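PDB 6D1P: glycosyl hydrolases family 2, sugar binding domain protein from Bacteroides uniformis str. 3978 T3 ii, which is a gut bacterial beta-glucuronidase that probably hydrolyses O-glycosidic bonds, releasing glucuronic acid from its conjugates. Local coordinates for residues E205-I209 / E412-N416; K216-G220 / I268-P273; W389-L394 / S442-M447; E550-I554 / Y626-W630. One frame throughout, in Å; residues are numbered along the deposited sequence.

Contact 1 (E205-I209 / E412-N416). With GOL (glycerol), chain E.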
loop_
_atom_site.group_PDB
_atom_site.type_symbol
_atom_site.label_atom_id
_atom_site.label_comp_id
_atom_site.label_asym_id
_atom_site.label_seq_id
_atom_site.Cartn_x
_atom_site.Cartn_y
_atom_site.Cartn_z
ATOM N N GLU A 205 20.457 29.017 22.852
ATOM C CA GLU A 205 20.588 28.160 21.682
ATOM C C GLU A 205 21.241 26.831 22.052
ATOM O O GLU A 205 20.696 25.763 21.758
ATOM C CB GLU A 205 21.376 28.883 20.582
ATOM C CG GLU A 205 21.046 28.399 19.178
ATOM C CD GLU A 205 21.113 29.511 18.137
ATOM O OE1 GLU A 205 20.034 29.980 17.696
ATOM O OE2 GLU A 205 22.237 29.920 17.764
ATOM N N GLN A 206 22.377 26.879 22.743
ATOM C CA GLN A 206 23.092 25.668 23.111
ATOM C C GLN A 206 23.689 25.831 24.504
ATOM O O GLN A 206 24.102 26.926 24.893
ATOM C CB GLN A 206 24.183 25.363 22.076
ATOM C CG GLN A 206 24.708 23.938 22.088
ATOM C CD GLN A 206 25.643 23.661 20.917
ATOM O OE1 GLN A 206 25.507 22.644 20.228
ATOM N NE2 GLN A 206 26.602 24.569 20.686
ATOM N N ILE A 207 23.720 24.728 25.259
ATOM C CA ILE A 207 24.280 24.704 26.611
ATOM C C ILE A 207 25.093 23.433 26.793
ATOM O O ILE A 207 24.544 22.350 27.036
ATOM C CB ILE A 207 23.180 24.809 27.689
ATOM C CG1 ILE A 207 22.525 26.191 27.639
ATOM C CG2 ILE A 207 23.733 24.497 29.099
ATOM C CD1 ILE A 207 21.715 26.527 28.855
ATOM N N ARG A 208 26.407 23.555 26.688
ATOM C CA ARG A 208 27.307 22.414 26.749
ATOM C C ARG A 208 27.930 22.342 28.140
ATOM O O ARG A 208 28.413 23.352 28.665
ATOM C CB ARG A 208 28.375 22.539 25.657
ATOM C CG ARG A 208 29.571 21.612 25.767
ATOM C CD ARG A 208 30.763 22.246 25.044
ATOM N NE ARG A 208 31.809 21.286 24.712
ATOM C CZ ARG A 208 32.490 21.313 23.571
ATOM N NH1 ARG A 208 32.214 22.248 22.668
ATOM N NH2 ARG A 208 33.431 20.404 23.321
ATOM N N ILE A 209 27.905 21.156 28.741
ATOM C CA ILE A 209 28.321 20.966 30.122
ATOM C C ILE A 209 29.308 19.810 30.154
ATOM O O ILE A 209 28.930 18.659 29.894
ATOM C CB ILE A 209 27.134 20.691 31.050
ATOM C CG1 ILE A 209 26.122 21.830 30.968
ATOM C CG2 ILE A 209 27.610 20.535 32.483
ATOM C CD1 ILE A 209 24.970 21.680 31.924
ATOM N N GLU A 412 26.343 16.694 19.410
ATOM C CA GLU A 412 25.919 17.956 20.005
ATOM C C GLU A 412 24.656 17.797 20.844
ATOM O O GLU A 412 24.519 18.458 21.878
ATOM C CB GLU A 412 25.719 19.009 18.916
ATOM C CG GLU A 412 27.032 19.689 18.527
ATOM C CD GLU A 412 26.875 20.681 17.396
ATOM O OE1 GLU A 412 25.753 20.776 16.831
ATOM O OE2 GLU A 412 27.875 21.352 17.061
ATOM N N GLN A 413 23.744 16.911 20.436
ATOM C CA GLN A 413 22.463 16.766 21.111
ATOM C C GLN A 413 22.524 15.865 22.338
ATOM O O GLN A 413 21.662 15.985 23.212
ATOM C CB GLN A 413 21.408 16.248 20.117
ATOM C CG GLN A 413 20.903 17.344 19.161
ATOM C CD GLN A 413 20.201 16.811 17.909
ATOM O OE1 GLN A 413 19.659 15.709 17.898
ATOM N NE2 GLN A 413 20.213 17.604 16.855
ATOM N N HIS A 414 23.511 14.974 22.438
ATOM C CA HIS A 414 23.583 14.038 23.555
ATOM C C HIS A 414 24.840 14.165 24.411
ATOM O O HIS A 414 25.007 13.380 25.352
ATOM C CB HIS A 414 23.481 12.596 23.041
ATOM C CG HIS A 414 22.117 12.227 22.573
ATOM N ND1 HIS A 414 21.824 10.998 22.021
ATOM C CD2 HIS A 414 20.956 12.925 22.578
ATOM C CE1 HIS A 414 20.542 10.957 21.705
ATOM N NE2 HIS A 414 19.992 12.111 22.040
ATOM N N ARG A 415 25.724 15.123 24.133
ATOM C CA ARG A 415 27.001 15.144 24.843
ATOM C C ARG A 415 26.869 15.419 26.335
ATOM O O ARG A 415 27.784 15.081 27.087
ATOM C CB ARG A 415 27.921 16.177 24.241
ATOM C CG ARG A 415 27.387 17.570 24.301
ATOM C CD ARG A 415 28.386 18.452 23.620
ATOM N NE ARG A 415 27.838 19.694 23.110
ATOM C CZ ARG A 415 28.434 20.387 22.148
ATOM N NH1 ARG A 415 29.562 19.924 21.627
ATOM N NH2 ARG A 415 27.911 21.519 21.696
ATOM N N ASN A 416 25.774 16.024 26.791
ATOM C CA ASN A 416 25.628 16.279 28.215
ATOM C C ASN A 416 25.248 15.033 29.002
ATOM O O ASN A 416 25.244 15.080 30.237
ATOM C CB ASN A 416 24.578 17.371 28.465
ATOM C CG ASN A 416 24.996 18.731 27.927
ATOM O OD1 ASN A 416 26.127 18.924 27.481
ATOM N ND2 ASN A 416 24.082 19.692 27.988
HETATM C C1 GOL E . 28.780 14.139 31.666
HETATM O O1 GOL E . 27.569 14.562 32.184
HETATM C C2 GOL E . 29.319 15.296 30.788
HETATM O O2 GOL E . 29.262 16.525 31.451
HETATM C C3 GOL E . 30.767 14.885 30.474
HETATM O O3 GOL E . 31.125 15.555 29.296
#
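Strand 203-213 carries a classic beta bulge at Glu205 and Gln206, both facing Ala227, and runs extended from Gln206 on; it meets 412-416, at the C-terminal part of helix 397-414, with the CA atoms of Ile209 and Asn416 nearest at 5.7 Å. The side-chain amide of Asn416 occupies the strand edge: its ND2 donates to Ile207 O (2.9 Å, nearly linear), while Ile209 N donates to Asn416 OD1 (3.1 Å), much as a neighbouring strand would. The strand is outermost in its sheet, which leaves this edge to the amide, and the bonds join the immunoglobulin-like beta domain to the TIM barrel. The guanidinium of Arg208 lies flat on that of Arg415, centres 4.4 Å apart and planes at 19°; Arg208 also forms a salt bridge with Glu210, which probably offsets the like charges. Gln206 OE1 lies 3.0 Å from Arg415 NH2. A glycerol, probably from the crystallisation liquor, spans the two segments through O2 to Ile209 O (2.7 Å) and O1 to Asn416 O (3.1 Å).

Contact 2 (K216-G220 / I268-P273)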
loop_
_atom_site.group_PDB
_atom_site.type_symbol
_atom_site.label_atom_id
_atom_site.label_comp_id
_atom_site.label_asym_id
_atom_site.label_seq_id
_atom_site.Cartn_x
_atom_site.Cartn_y
_atom_site.Cartn_z
ATOM N N LYS A 216 39.844 8.871 40.890
ATOM C CA LYS A 216 39.506 8.507 42.258
ATOM C C LYS A 216 38.586 9.537 42.886
ATOM O O LYS A 216 38.283 9.444 44.082
ATOM C CB LYS A 216 40.773 8.304 43.097
ATOM C CG LYS A 216 41.257 6.852 43.060
ATOM C CD LYS A 216 42.673 6.687 43.572
ATOM C CE LYS A 216 43.651 7.439 42.690
ATOM N NZ LYS A 216 45.061 7.311 43.175
ATOM N N GLY A 217 38.125 10.504 42.102
ATOM C CA GLY A 217 37.030 11.351 42.519
ATOM C C GLY A 217 37.389 12.411 43.527
ATOM O O GLY A 217 36.512 12.854 44.274
ATOM N N LYS A 218 38.656 12.846 43.555
ATOM C CA LYS A 218 39.084 13.848 44.524
ATOM C C LYS A 218 38.549 15.233 44.165
ATOM O O LYS A 218 37.956 15.915 45.007
ATOM C CB LYS A 218 40.613 13.847 44.627
ATOM C CG LYS A 218 41.172 12.576 45.274
ATOM C CD LYS A 218 42.567 12.193 44.757
ATOM C CE LYS A 218 42.561 11.932 43.244
ATOM N NZ LYS A 218 43.458 10.834 42.753
ATOM N N GLN A 219 38.743 15.673 42.928
ATOM C CA GLN A 219 38.189 16.954 42.520
ATOM C C GLN A 219 37.277 16.796 41.311
ATOM O O GLN A 219 37.258 15.774 40.623
ATOM C CB GLN A 219 39.285 17.972 42.202
ATOM C CG GLN A 219 39.796 18.698 43.412
ATOM C CD GLN A 219 41.292 18.798 43.367
ATOM O OE1 GLN A 219 41.884 18.577 42.312
ATOM N NE2 GLN A 219 41.921 19.103 44.500
ATOM N N GLY A 220 36.527 17.849 41.064
ATOM C CA GLY A 220 35.676 17.907 39.902
ATOM C C GLY A 220 35.742 19.288 39.300
ATOM O O GLY A 220 35.936 20.291 39.993
ATOM N N ILE A 268 33.583 25.965 36.983
ATOM C CA ILE A 268 33.273 25.884 38.401
ATOM C C ILE A 268 34.084 24.748 39.005
ATOM O O ILE A 268 34.376 23.741 38.348
ATOM C CB ILE A 268 31.752 25.692 38.604
ATOM C CG1 ILE A 268 31.003 26.976 38.221
ATOM C CG2 ILE A 268 31.426 25.279 40.025
ATOM C CD1 ILE A 268 30.108 26.853 37.002
ATOM N N SER A 269 34.490 24.938 40.255
ATOM C CA SER A 269 35.313 24.002 41.007
ATOM C C SER A 269 34.437 23.188 41.951
ATOM O O SER A 269 33.367 23.643 42.362
ATOM C CB SER A 269 36.384 24.767 41.799
ATOM O OG SER A 269 35.912 26.051 42.230
ATOM N N LEU A 270 34.896 21.981 42.302
ATOM C CA LEU A 270 34.108 21.120 43.184
ATOM C C LEU A 270 34.962 19.994 43.743
ATOM O O LEU A 270 35.656 19.306 42.988
ATOM C CB LEU A 270 32.897 20.533 42.442
ATOM C CG LEU A 270 31.970 19.560 43.177
ATOM C CD1 LEU A 270 31.149 20.238 44.273
ATOM C CD2 LEU A 270 31.046 18.889 42.181
ATOM N N LYS A 271 34.872 19.786 45.057
ATOM C CA LYS A 271 35.647 18.792 45.787
ATOM C C LYS A 271 34.829 17.519 45.984
ATOM O O LYS A 271 33.604 17.567 46.107
ATOM C CB LYS A 271 36.088 19.353 47.147
ATOM C CG LYS A 271 37.504 19.993 47.199
ATOM C CD LYS A 271 37.902 20.822 45.949
ATOM C CE LYS A 271 37.054 22.097 45.737
ATOM N NZ LYS A 271 37.430 22.825 44.477
ATOM N N ARG A 272 35.533 16.373 46.033
ATOM C CA ARG A 272 35.032 14.993 45.984
ATOM C C ARG A 272 33.584 14.875 45.510
ATOM O O ARG A 272 32.716 14.434 46.282
ATOM C CB ARG A 272 35.185 14.300 47.348
ATOM C CG ARG A 272 36.426 13.386 47.448
ATOM C CD ARG A 272 36.323 12.282 48.529
ATOM N NE ARG A 272 35.784 11.018 48.005
ATOM C CZ ARG A 272 35.545 9.928 48.741
ATOM N NH1 ARG A 272 35.793 9.925 50.051
ATOM N NH2 ARG A 272 35.059 8.834 48.161
ATOM N N PRO A 273 33.297 15.224 44.247
ATOM C CA PRO A 273 31.913 15.155 43.744
ATOM C C PRO A 273 31.296 13.766 43.855
ATOM O O PRO A 273 31.982 12.744 43.818
ATOM C CB PRO A 273 32.046 15.575 42.268
ATOM C CG PRO A 273 33.523 15.435 41.943
ATOM C CD PRO A 273 34.224 15.754 43.231
HETATM O O HOH W 1 34.240 10.972 45.407
#
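Gln219 lays its aliphatic part against that of Lys271, CG to CD 3.8 Å, on the exposed face of an antiparallel pair of strands. These two residues form a non-hydrogen-bonded pair with CA atoms 4.5 Å apart. Beside them Gly220 and Leu270 form a hydrogen-bonded pair: Gly220 N donates to Leu270 O at 2.6 Å, and the return bond from Leu270 N to Gly220 O, 3.0 Å, is weak because its angle is poor. A further bond, Arg272 N to Lys218 O at 2.7 Å, carries the pairing just beyond the strand ends. There Arg272 takes a positive phi, and its CA makes a CH...O contact with Gly217 O (3.1 Å) as the chain bends into Pro273. The proline ring folds over Gly220, where a CB would fall 2.8 Å from Pro273 CG, so a side chain here would clash with the proline as placed. A water gathers the loose ends, donating to Gly217 O (3.2 Å) and Pro273 O (3.3 Å) and accepting from Arg272 NE (3.0 Å). Strand 219-229 is the middle one of its sheet, entered through a hairpin from 203-213 in which Asp214 binds Gln219 N; 263-271 flanks it, and Leu270 and Pro273 pack on Tyr284 of strand 284-292 and on Phe305.

Contact 3 (W389-L394 / S442-M447)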
loop_
_atom_site.group_PDB
_atom_site.type_symbol
_atom_site.label_atom_id
_atom_site.label_comp_id
_atom_site.label_asym_id
_atom_site.label_seq_id
_atom_site.Cartn_x
_atom_site.Cartn_y
_atom_site.Cartn_z
ATOM N N TRP A 389 25.472 4.872 9.582
ATOM C CA TRP A 389 26.313 4.398 8.479
ATOM C C TRP A 389 26.437 2.883 8.641
ATOM O O TRP A 389 27.380 2.349 9.231
ATOM C CB TRP A 389 27.671 5.090 8.470
ATOM C CG TRP A 389 28.424 4.824 7.205
ATOM C CD1 TRP A 389 27.902 4.377 6.029
ATOM C CD2 TRP A 389 29.833 4.968 6.988
ATOM N NE1 TRP A 389 28.888 4.237 5.095
ATOM C CE2 TRP A 389 30.085 4.597 5.655
ATOM C CE3 TRP A 389 30.900 5.378 7.787
ATOM C CZ2 TRP A 389 31.366 4.624 5.097
ATOM C CZ3 TRP A 389 32.170 5.403 7.240
ATOM C CH2 TRP A 389 32.394 5.026 5.902
ATOM N N CYS A 390 25.445 2.179 8.112
ATOM C CA CYS A 390 25.218 0.772 8.427
ATOM C C CYS A 390 25.015 0.012 7.118
ATOM O O CYS A 390 23.922 0.050 6.544
ATOM C CB CYS A 390 24.021 0.639 9.365
ATOM S SG CYS A 390 23.559 -1.024 9.846
ATOM N N ARG A 391 26.080 -0.661 6.660
ATOM C CA ARG A 391 26.113 -1.517 5.473
ATOM C C ARG A 391 26.039 -0.738 4.159
ATOM O O ARG A 391 25.676 0.445 4.139
ATOM C CB ARG A 391 24.994 -2.561 5.496
ATOM C CG ARG A 391 25.134 -3.611 6.609
ATOM C CD ARG A 391 24.034 -4.671 6.559
ATOM N NE ARG A 391 24.270 -5.657 7.609
ATOM C CZ ARG A 391 23.505 -6.721 7.844
ATOM N NH1 ARG A 391 22.418 -6.952 7.100
ATOM N NH2 ARG A 391 23.835 -7.562 8.831
ATOM N N GLY A 392 26.476 -1.394 3.074
ATOM C CA GLY A 392 26.157 -1.008 1.714
ATOM C C GLY A 392 27.295 -0.401 0.923
ATOM O O GLY A 392 27.224 -0.384 -0.314
ATOM N N GLY A 393 28.331 0.103 1.590
ATOM C CA GLY A 393 29.417 0.770 0.909
ATOM C C GLY A 393 29.481 2.237 1.271
ATOM O O GLY A 393 29.522 2.593 2.450
ATOM N N LEU A 394 29.452 3.104 0.263
ATOM C CA LEU A 394 29.641 4.530 0.496
ATOM C C LEU A 394 29.115 5.282 -0.716
ATOM O O LEU A 394 29.439 4.926 -1.855
ATOM C CB LEU A 394 31.119 4.852 0.743
ATOM C CG LEU A 394 31.542 6.324 0.830
ATOM C CD1 LEU A 394 31.018 6.990 2.100
ATOM C CD2 LEU A 394 33.043 6.441 0.746
ATOM N N SER A 442 38.482 4.458 -0.172
ATOM C CA SER A 442 37.555 5.567 0.015
ATOM C C SER A 442 36.792 5.430 1.324
ATOM O O SER A 442 36.488 6.429 1.978
ATOM C CB SER A 442 36.573 5.640 -1.157
ATOM O OG SER A 442 37.263 5.654 -2.381
ATOM N N ILE A 443 36.449 4.205 1.706
ATOM C CA ILE A 443 35.757 3.996 2.972
ATOM C C ILE A 443 36.688 4.316 4.138
ATOM O O ILE A 443 36.314 5.040 5.070
ATOM C CB ILE A 443 35.201 2.561 3.044
ATOM C CG1 ILE A 443 34.081 2.382 2.024
ATOM C CG2 ILE A 443 34.671 2.258 4.436
ATOM C CD1 ILE A 443 33.652 0.952 1.834
ATOM N N ARG A 444 37.923 3.800 4.088
ATOM C CA ARG A 444 38.938 4.203 5.058
ATOM C C ARG A 444 39.019 5.720 5.164
ATOM O O ARG A 444 38.964 6.285 6.265
ATOM C CB ARG A 444 40.309 3.632 4.667
ATOM C CG ARG A 444 40.785 2.463 5.496
ATOM C CD ARG A 444 42.258 2.148 5.231
ATOM N NE ARG A 444 43.189 2.912 6.063
ATOM C CZ ARG A 444 43.425 2.659 7.352
ATOM N NH1 ARG A 444 42.778 1.676 7.972
ATOM N NH2 ARG A 444 44.305 3.383 8.030
ATOM N N ALA A 445 39.136 6.398 4.018
ATOM C CA ALA A 445 39.327 7.843 4.026
ATOM C C ALA A 445 38.166 8.543 4.715
ATOM O O ALA A 445 38.365 9.439 5.534
ATOM C CB ALA A 445 39.490 8.355 2.594
ATOM N N PHE A 446 36.933 8.154 4.384
ATOM C CA PHE A 446 35.784 8.798 5.010
ATOM C C PHE A 446 35.635 8.367 6.466
ATOM O O PHE A 446 35.259 9.177 7.322
ATOM C CB PHE A 446 34.518 8.495 4.212
ATOM C CG PHE A 446 33.307 9.233 4.702
ATOM C CD1 PHE A 446 33.275 10.617 4.691
ATOM C CD2 PHE A 446 32.204 8.544 5.181
ATOM C CE1 PHE A 446 32.166 11.301 5.154
ATOM C CE2 PHE A 446 31.091 9.217 5.639
ATOM C CZ PHE A 446 31.073 10.598 5.632
ATOM N N MET A 447 35.932 7.105 6.775
ATOM C CA MET A 447 35.946 6.695 8.174
ATOM C C MET A 447 36.926 7.542 8.978
ATOM O O MET A 447 36.613 7.989 10.089
ATOM C CB MET A 447 36.306 5.212 8.298
ATOM C CG MET A 447 36.141 4.660 9.708
ATOM S SD MET A 447 34.397 4.595 10.210
ATOM C CE MET A 447 33.860 3.175 9.256
#
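In the TIM barrel, residues 389-394 belong to the beta-alpha loop between strand 382-386 and helix 397-414, and they rest on one face of helix 440-457. Trp389, chi1 t, sends its indole into the gap between loop and helix, where three side chains receive it, Ile443 and, one turn on, Phe446 and Met447. Phe446, also t at chi1, points its edge at the face of the six-membered ring in a T-shaped pair, centroids 5.2 Å apart and planes at 72°, with Trp389 CH2 3.6 Å from Phe446 CD2. Ile443 (m, t) brings CG2 to 3.9 Å from Trp389 CH2. Met447 folds its chain through t, p and p so that CE reaches 3.4 Å from Trp389 CZ3, a Met-aromatic contact with SD 5.0 Å from the ring centroid. Leu394 (t, p) bridges the helix turn, CD1 lying 3.6 Å from Phe446 CD2 and CB 4.1 Å from Ile443 CG1. The backbone angles of Gly392 and Gly393 call for glycine and let the loop curl back. Arg391 takes no part in this packing; it forms a salt bridge with Glu428 and touches Pro58 of the second subunit. The curl is closed by the indole itself, Trp389 NE1 donating to Gly393 O at 3.2 Å.

Contact 4 (E550-I554 / Y626-W630)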
loop_
_atom_site.group_PDB
_atom_site.type_symbol
_atom_site.label_atom_id
_atom_site.label_comp_id
_atom_site.label_asym_id
_atom_site.label_seq_id
_atom_site.Cartn_x
_atom_site.Cartn_y
_atom_site.Cartn_z
ATOM N N GLU A 550 14.635 -22.401 22.702
ATOM C CA GLU A 550 15.146 -21.728 23.889
ATOM C C GLU A 550 16.163 -22.592 24.610
ATOM O O GLU A 550 17.087 -22.062 25.236
ATOM C CB GLU A 550 14.000 -21.354 24.829
ATOM C CG GLU A 550 13.048 -20.299 24.224
ATOM C CD GLU A 550 12.190 -19.584 25.268
ATOM O OE1 GLU A 550 12.741 -18.898 26.173
ATOM O OE2 GLU A 550 10.943 -19.717 25.171
ATOM N N SER A 551 16.017 -23.916 24.513
ATOM C CA SER A 551 16.922 -24.827 25.200
ATOM C C SER A 551 18.353 -24.607 24.755
ATOM O O SER A 551 19.281 -24.588 25.582
ATOM C CB SER A 551 16.504 -26.268 24.937
ATOM O OG SER A 551 15.187 -26.482 25.404
ATOM N N TYR A 552 18.550 -24.424 23.446
ATOM C CA TYR A 552 19.893 -24.200 22.959
ATOM C C TYR A 552 20.415 -22.852 23.429
ATOM O O TYR A 552 21.511 -22.762 24.001
ATOM C CB TYR A 552 19.950 -24.308 21.439
ATOM C CG TYR A 552 21.323 -23.950 20.956
ATOM C CD1 TYR A 552 22.399 -24.828 21.129
ATOM C CD2 TYR A 552 21.574 -22.706 20.390
ATOM C CE1 TYR A 552 23.690 -24.479 20.706
ATOM C CE2 TYR A 552 22.856 -22.353 19.971
ATOM C CZ TYR A 552 23.907 -23.244 20.124
ATOM O OH TYR A 552 25.165 -22.875 19.707
ATOM N N ILE A 553 19.633 -21.791 23.235
ATOM C CA ILE A 553 20.201 -20.471 23.473
ATOM C C ILE A 553 20.477 -20.252 24.953
ATOM O O ILE A 553 21.365 -19.475 25.314
ATOM C CB ILE A 553 19.301 -19.365 22.895
ATOM C CG1 ILE A 553 20.167 -18.163 22.494
ATOM C CG2 ILE A 553 18.232 -18.938 23.894
ATOM C CD1 ILE A 553 21.082 -18.438 21.314
ATOM N N ILE A 554 19.728 -20.921 25.830
ATOM C CA ILE A 554 19.942 -20.763 27.265
ATOM C C ILE A 554 21.331 -21.267 27.650
ATOM O O ILE A 554 22.079 -20.603 28.377
ATOM C CB ILE A 554 18.815 -21.490 28.024
ATOM C CG1 ILE A 554 17.604 -20.554 28.138
ATOM C CG2 ILE A 554 19.285 -22.010 29.378
ATOM C CD1 ILE A 554 16.308 -21.265 28.337
ATOM N N TYR A 626 13.793 -23.316 34.976
ATOM C CA TYR A 626 13.659 -23.300 33.534
ATOM C C TYR A 626 12.547 -24.258 33.119
ATOM O O TYR A 626 12.615 -25.460 33.396
ATOM C CB TYR A 626 14.988 -23.652 32.861
ATOM C CG TYR A 626 14.838 -23.945 31.392
ATOM C CD1 TYR A 626 14.103 -23.095 30.558
ATOM C CD2 TYR A 626 15.402 -25.083 30.831
ATOM C CE1 TYR A 626 13.949 -23.382 29.208
ATOM C CE2 TYR A 626 15.260 -25.368 29.488
ATOM C CZ TYR A 626 14.536 -24.512 28.685
ATOM O OH TYR A 626 14.389 -24.809 27.348
ATOM N N GLY A 627 11.526 -23.723 32.446
ATOM C CA GLY A 627 10.462 -24.545 31.911
ATOM C C GLY A 627 9.062 -24.011 32.149
ATOM O O GLY A 627 8.096 -24.732 31.920
ATOM N N HIS A 628 8.928 -22.763 32.604
ATOM C CA HIS A 628 7.605 -22.161 32.744
ATOM C C HIS A 628 6.818 -22.222 31.435
ATOM O O HIS A 628 5.592 -22.396 31.443
ATOM C CB HIS A 628 7.731 -20.708 33.190
ATOM C CG HIS A 628 8.036 -20.534 34.640
ATOM N ND1 HIS A 628 7.100 -20.078 35.542
ATOM C CD2 HIS A 628 9.178 -20.719 35.342
ATOM C CE1 HIS A 628 7.648 -20.001 36.739
ATOM N NE2 HIS A 628 8.908 -20.384 36.646
ATOM N N SER A 629 7.502 -22.051 30.297
ATOM C CA SER A 629 6.865 -22.098 28.990
ATOM C C SER A 629 7.077 -23.438 28.292
ATOM O O SER A 629 6.933 -23.526 27.068
ATOM C CB SER A 629 7.361 -20.944 28.109
ATOM O OG SER A 629 8.703 -21.138 27.662
ATOM N N TRP A 630 7.394 -24.489 29.047
ATOM C CA TRP A 630 7.642 -25.821 28.492
ATOM C C TRP A 630 6.601 -26.769 29.080
ATOM O O TRP A 630 6.809 -27.342 30.163
ATOM C CB TRP A 630 9.076 -26.258 28.796
ATOM C CG TRP A 630 9.542 -27.499 28.100
ATOM C CD1 TRP A 630 8.773 -28.420 27.442
ATOM C CD2 TRP A 630 10.900 -27.964 28.000
ATOM N NE1 TRP A 630 9.568 -29.427 26.936
ATOM C CE2 TRP A 630 10.876 -29.167 27.261
ATOM C CE3 TRP A 630 12.132 -27.475 28.460
ATOM C CZ2 TRP A 630 12.035 -29.890 26.979
ATOM C CZ3 TRP A 630 13.282 -28.186 28.159
ATOM C CH2 TRP A 630 13.224 -29.383 27.436
HETATM O O HOH W 2 9.458 -18.317 26.469
#
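A hydroxyl-hydroxyl hydrogen bond joins the first turn of helix 550-564, in the TIM barrel domain, to the loop between strands 623-625 and 632-634: Ser551 OG and Tyr626 OH lie 2.7 Å apart, and either could be the donor. A water extends the polar contact, donating to Glu550 OE2 (2.4 Å, very short) and to Ser629 OG (3.2 Å). Around this pair, His522 binds Tyr626 OH through ND1 and Ser629 OG through NE2, Met523 N binds Ser551 OG, and Glu550 OE2 also accepts from Gly520 N. Apolar packing is confined to Ile554, one turn along the helix, which places CD1 over one face of the Tyr626 ring, 3.3 Å from CE1. Within the loop, a type I turn from Gly627 to Trp630 is closed by the backbone bond from Trp630 N to Gly627 O at 3.0 Å; separately, the side-chain carboxylate of Glu608 accepts from Gly627 N and Ser629 N. Because the hydroxyls of Ser551 and Tyr626, both buried, each have a second partner, the helix and the loop leading into the next beta domain are joined by directional bonds as well as by packing.

In the fold
Contacts 3 and 4 are buried and contacts 1 and 2 partly so, with contact 2 the most exposed and farthest from the chain's centre. Contacts 1 and 2 share one sheet through the neighbouring strands 203-213 and 219-229: contact 2 pairs strands inside the beta domain by backbone bonds, whereas contact 1 ties the outer strand to the barrel through an amide and stacked arginines. Helix 397-414 contributes its C-terminal part to contact 1 and begins just after the loop of contact 3, which is purely apolar and aromatic between its segments. Contact 4 lies across the chain's centre from contact 1, about 45 Å between centres, and relies on hydroxyls and water.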